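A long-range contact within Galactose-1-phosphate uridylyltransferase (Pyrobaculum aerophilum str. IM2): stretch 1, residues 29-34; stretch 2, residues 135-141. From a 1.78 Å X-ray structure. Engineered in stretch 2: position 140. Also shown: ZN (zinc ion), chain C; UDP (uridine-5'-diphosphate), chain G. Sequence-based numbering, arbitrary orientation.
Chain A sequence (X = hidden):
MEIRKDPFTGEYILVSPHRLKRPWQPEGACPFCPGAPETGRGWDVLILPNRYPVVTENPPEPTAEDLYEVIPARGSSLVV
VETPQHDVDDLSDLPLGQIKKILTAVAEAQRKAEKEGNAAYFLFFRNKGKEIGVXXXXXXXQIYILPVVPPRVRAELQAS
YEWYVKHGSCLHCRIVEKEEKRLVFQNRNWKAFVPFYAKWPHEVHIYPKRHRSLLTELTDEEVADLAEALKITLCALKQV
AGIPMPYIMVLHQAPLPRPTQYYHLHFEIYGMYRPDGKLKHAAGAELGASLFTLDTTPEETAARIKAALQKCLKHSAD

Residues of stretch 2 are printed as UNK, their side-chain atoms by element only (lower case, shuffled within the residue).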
# COMPACT_ATOMS: atom_id res chain seq x y z
N ALA A 29 17.83 15.60 -20.49
CA ALA A 29 19.06 15.89 -19.72
C ALA A 29 18.92 15.29 -18.31
O ALA A 29 17.79 15.26 -17.82
CB ALA A 29 19.30 17.37 -19.65
N CYS A 30 20.02 14.84 -17.69
CA CYS A 30 19.85 14.25 -16.32
C CYS A 30 20.03 15.35 -15.28
O CYS A 30 21.07 16.01 -15.26
CB CYS A 30 20.84 13.13 -16.09
SG CYS A 30 20.73 12.53 -14.40
N PRO A 31 19.03 15.57 -14.38
CA PRO A 31 19.13 16.64 -13.37
C PRO A 31 20.17 16.38 -12.25
O PRO A 31 20.53 17.34 -11.48
CB PRO A 31 17.69 16.70 -12.78
CG PRO A 31 17.20 15.27 -12.90
CD PRO A 31 17.79 14.79 -14.23
N PHE A 32 20.63 15.12 -12.16
CA PHE A 32 21.45 14.60 -11.03
C PHE A 32 22.90 14.35 -11.45
O PHE A 32 23.71 14.24 -10.56
CB PHE A 32 20.84 13.31 -10.46
CG PHE A 32 19.43 13.46 -9.95
CD1 PHE A 32 19.00 14.68 -9.43
CD2 PHE A 32 18.56 12.38 -9.98
CE1 PHE A 32 17.70 14.80 -8.96
CE2 PHE A 32 17.26 12.51 -9.51
CZ PHE A 32 16.84 13.72 -8.99
N CYS A 33 23.21 14.35 -12.74
CA CYS A 33 24.61 14.29 -13.22
C CYS A 33 25.39 15.55 -12.79
O CYS A 33 24.83 16.65 -12.52
CB CYS A 33 24.69 14.14 -14.72
SG CYS A 33 24.57 12.41 -15.26
N PRO A 34 26.73 15.37 -12.61
CA PRO A 34 27.62 16.50 -12.35
C PRO A 34 27.49 17.47 -13.54
O PRO A 34 27.38 17.00 -14.62
CB PRO A 34 29.00 15.85 -12.33
CG PRO A 34 28.74 14.44 -11.89
CD PRO A 34 27.44 14.08 -12.59
N UNK A 135 11.40 6.68 -13.48
CA UNK A 135 11.78 7.06 -14.86
C UNK A 135 13.23 7.56 -14.90
O UNK A 135 13.93 7.14 -15.86
o UNK A 135 10.49 9.07 -14.52
c UNK A 135 10.79 8.04 -15.47
N UNK A 136 13.70 8.29 -13.86
CA UNK A 136 15.10 8.81 -13.87
C UNK A 136 16.07 7.64 -13.61
O UNK A 136 15.87 6.92 -12.64
c UNK A 136 15.26 9.91 -12.82
c UNK A 136 14.49 11.21 -13.05
c UNK A 136 15.05 12.03 -14.20
c UNK A 136 14.49 12.03 -11.78
N UNK A 137 17.12 7.48 -14.41
CA UNK A 137 18.00 6.28 -14.40
C UNK A 137 19.22 6.51 -13.48
O UNK A 137 19.87 5.53 -13.04
o UNK A 137 18.81 6.97 -16.64
c UNK A 137 18.33 5.87 -15.84
c UNK A 137 17.08 5.33 -16.52
N UNK A 138 19.50 7.76 -13.10
CA UNK A 138 20.64 8.06 -12.19
C UNK A 138 20.33 7.49 -10.82
O UNK A 138 19.21 7.69 -10.35
c UNK A 138 20.88 9.58 -12.16
n UNK A 138 24.11 10.29 -10.56
c UNK A 138 22.26 9.95 -11.70
n UNK A 138 23.18 10.52 -12.51
c UNK A 138 24.29 10.76 -11.82
c UNK A 138 22.82 9.80 -10.49
N UNK A 139 21.29 6.77 -10.18
CA UNK A 139 21.08 6.22 -8.84
C UNK A 139 20.81 7.34 -7.84
O UNK A 139 21.62 8.24 -7.70
c UNK A 139 22.41 5.55 -8.48
c UNK A 139 22.99 5.21 -9.81
c UNK A 139 22.61 6.38 -10.70
N UNK A 140 19.69 7.22 -7.15
CA UNK A 140 19.29 8.21 -6.11
C UNK A 140 18.31 7.55 -5.14
O UNK A 140 17.60 6.57 -5.47
c UNK A 140 14.69 8.95 -8.14
c UNK A 140 17.29 9.33 -7.21
c UNK A 140 16.20 9.65 -6.42
c UNK A 140 18.69 9.49 -6.70
c UNK A 140 14.90 9.46 -6.89
c UNK A 140 17.06 8.82 -8.47
c UNK A 140 15.77 8.64 -8.94
N UNK A 141 18.24 8.18 -3.99
CA UNK A 141 17.25 7.89 -2.93
C UNK A 141 16.62 9.23 -2.47
O UNK A 141 17.01 10.27 -2.95
o UNK A 141 19.20 7.46 -1.52
c UNK A 141 17.89 7.06 -1.82
ZN ZN C . 22.70 11.40 -14.37
N1 UDP G . 13.34 15.18 -9.08
C2 UDP G . 14.00 16.38 -8.81
N3 UDP G . 14.41 17.18 -9.79
C4 UDP G . 14.15 16.85 -11.04
C5 UDP G . 13.48 15.70 -11.36
C6 UDP G . 13.07 14.88 -10.33
O2 UDP G . 14.28 16.74 -7.70
O4 UDP G . 14.52 17.58 -11.94
C1' UDP G . 12.82 14.29 -8.06
C2' UDP G . 11.32 14.36 -8.33
O2' UDP G . 10.65 15.59 -8.11
C3' UDP G . 10.76 13.26 -7.49
C4' UDP G . 11.79 12.23 -7.63
O4' UDP G . 12.93 12.88 -8.21
O3' UDP G . 10.54 13.60 -6.16
C5' UDP G . 10.97 11.27 -8.47
O5' UDP G . 9.82 10.77 -7.74
PA UDP G . 8.36 11.42 -7.32
O1A UDP G . 7.79 12.35 -8.36
O2A UDP G . 7.46 10.23 -7.24
O3A UDP G . 8.59 12.11 -5.86
PB UDP G . 7.81 13.14 -4.99
O1B UDP G . 7.86 14.25 -5.83
O2B UDP G . 8.52 13.29 -3.70
O3B UDP G . 6.48 12.67 -4.86

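Position 135 carries one carbon followed by one oxygen, the oxygen at the end of a short unbranched side chain. It makes no contact with stretch 1 and is exposed. A lone hydroxyl on CB identifies serine, S135, with chi1 in the p well.

Position 136 has four carbons and no heteroatom, forked at the second carbon, and its CA-to-CB bond points toward stretch 1. One tip of the fork lies 3.6 Å from CE2 of F32 and the other 3.9 Å from CD of P31. A four-carbon chain branching one atom beyond CB is leucine, so this is L136, and the two methyls are CD1, near F32, and CD2, near P31. CD1 also approaches the bound nucleotide, at 3.5 Å from UDP C6, so the leucine packs against protein and ligand together.

At position 137 the first side-chain carbon carries both an oxygen and a second carbon. This fork at CB, with its hydroxyl and methyl, is that of threonine. T137 does not reach stretch 1; its OG1 is hydrogen-bonded elsewhere in the structure.

Position 138 bears one carbon and then a five-membered ring of three carbons and two nitrogens, an imidazole, and the CA-to-CB bond points toward stretch 1. One ring nitrogen sits 2.1 Å from the zinc ion, a coordination distance, and the same nitrogen lies 3.7 Å from SG of C30 and 3.6 Å from SG of C33, both zinc ligands. The residue is histidine, H138, with ND1 as its metal ligand; NE2 is hydrogen-bonded elsewhere. CB of F32 lies over the ring face, 4.0 Å from the centroid of the H138 ring, in a CH-pi contact. The carbonyl O of F32 also lies over a face, 3.7 Å from H138 CE1, and is buried without a hydrogen-bonding partner.

Position 139 has three carbons that close a ring onto the backbone nitrogen, which defines proline. The CA-to-CB bond of P139 points away from stretch 1, and the residue does not touch it.

Position 140 has one carbon followed by a ring of six carbons. One ring carbon lies 3.8 Å from CE2 of F32, and CE2 sits over one face of the ring. This is phenylalanine, F140, an engineered substitution for the natural histidine, and the carbon nearest F32 is its CD1. The two phenyl rings are oblique, with planes at 53° and centroids 5.2 Å apart.

Position 141 again has one carbon and one oxygen, giving serine. S141 is out of reach of stretch 1, and its OG is hydrogen-bonded elsewhere.

The contact is joined by metal and apolar packing, with no direct hydrogen bond between the stretches. Zinc is held by SG of C30 and SG of C33, each 2.3 Å from ZN, by ND1 of H138 and by one ligand from elsewhere in the structure. Within stretch 1, N of F32 donates a hydrogen bond to SG of C30 at 3.4 Å, tying the backbone to a zinc ligand. F32 extends the contact from the metal site to the nucleotide: its CB covers the imidazole, while its ring packs against L136 and F140 and brings CZ to 3.8 Å from UDP N1.

Stretch 2, residues 135-141: SLTHPFS
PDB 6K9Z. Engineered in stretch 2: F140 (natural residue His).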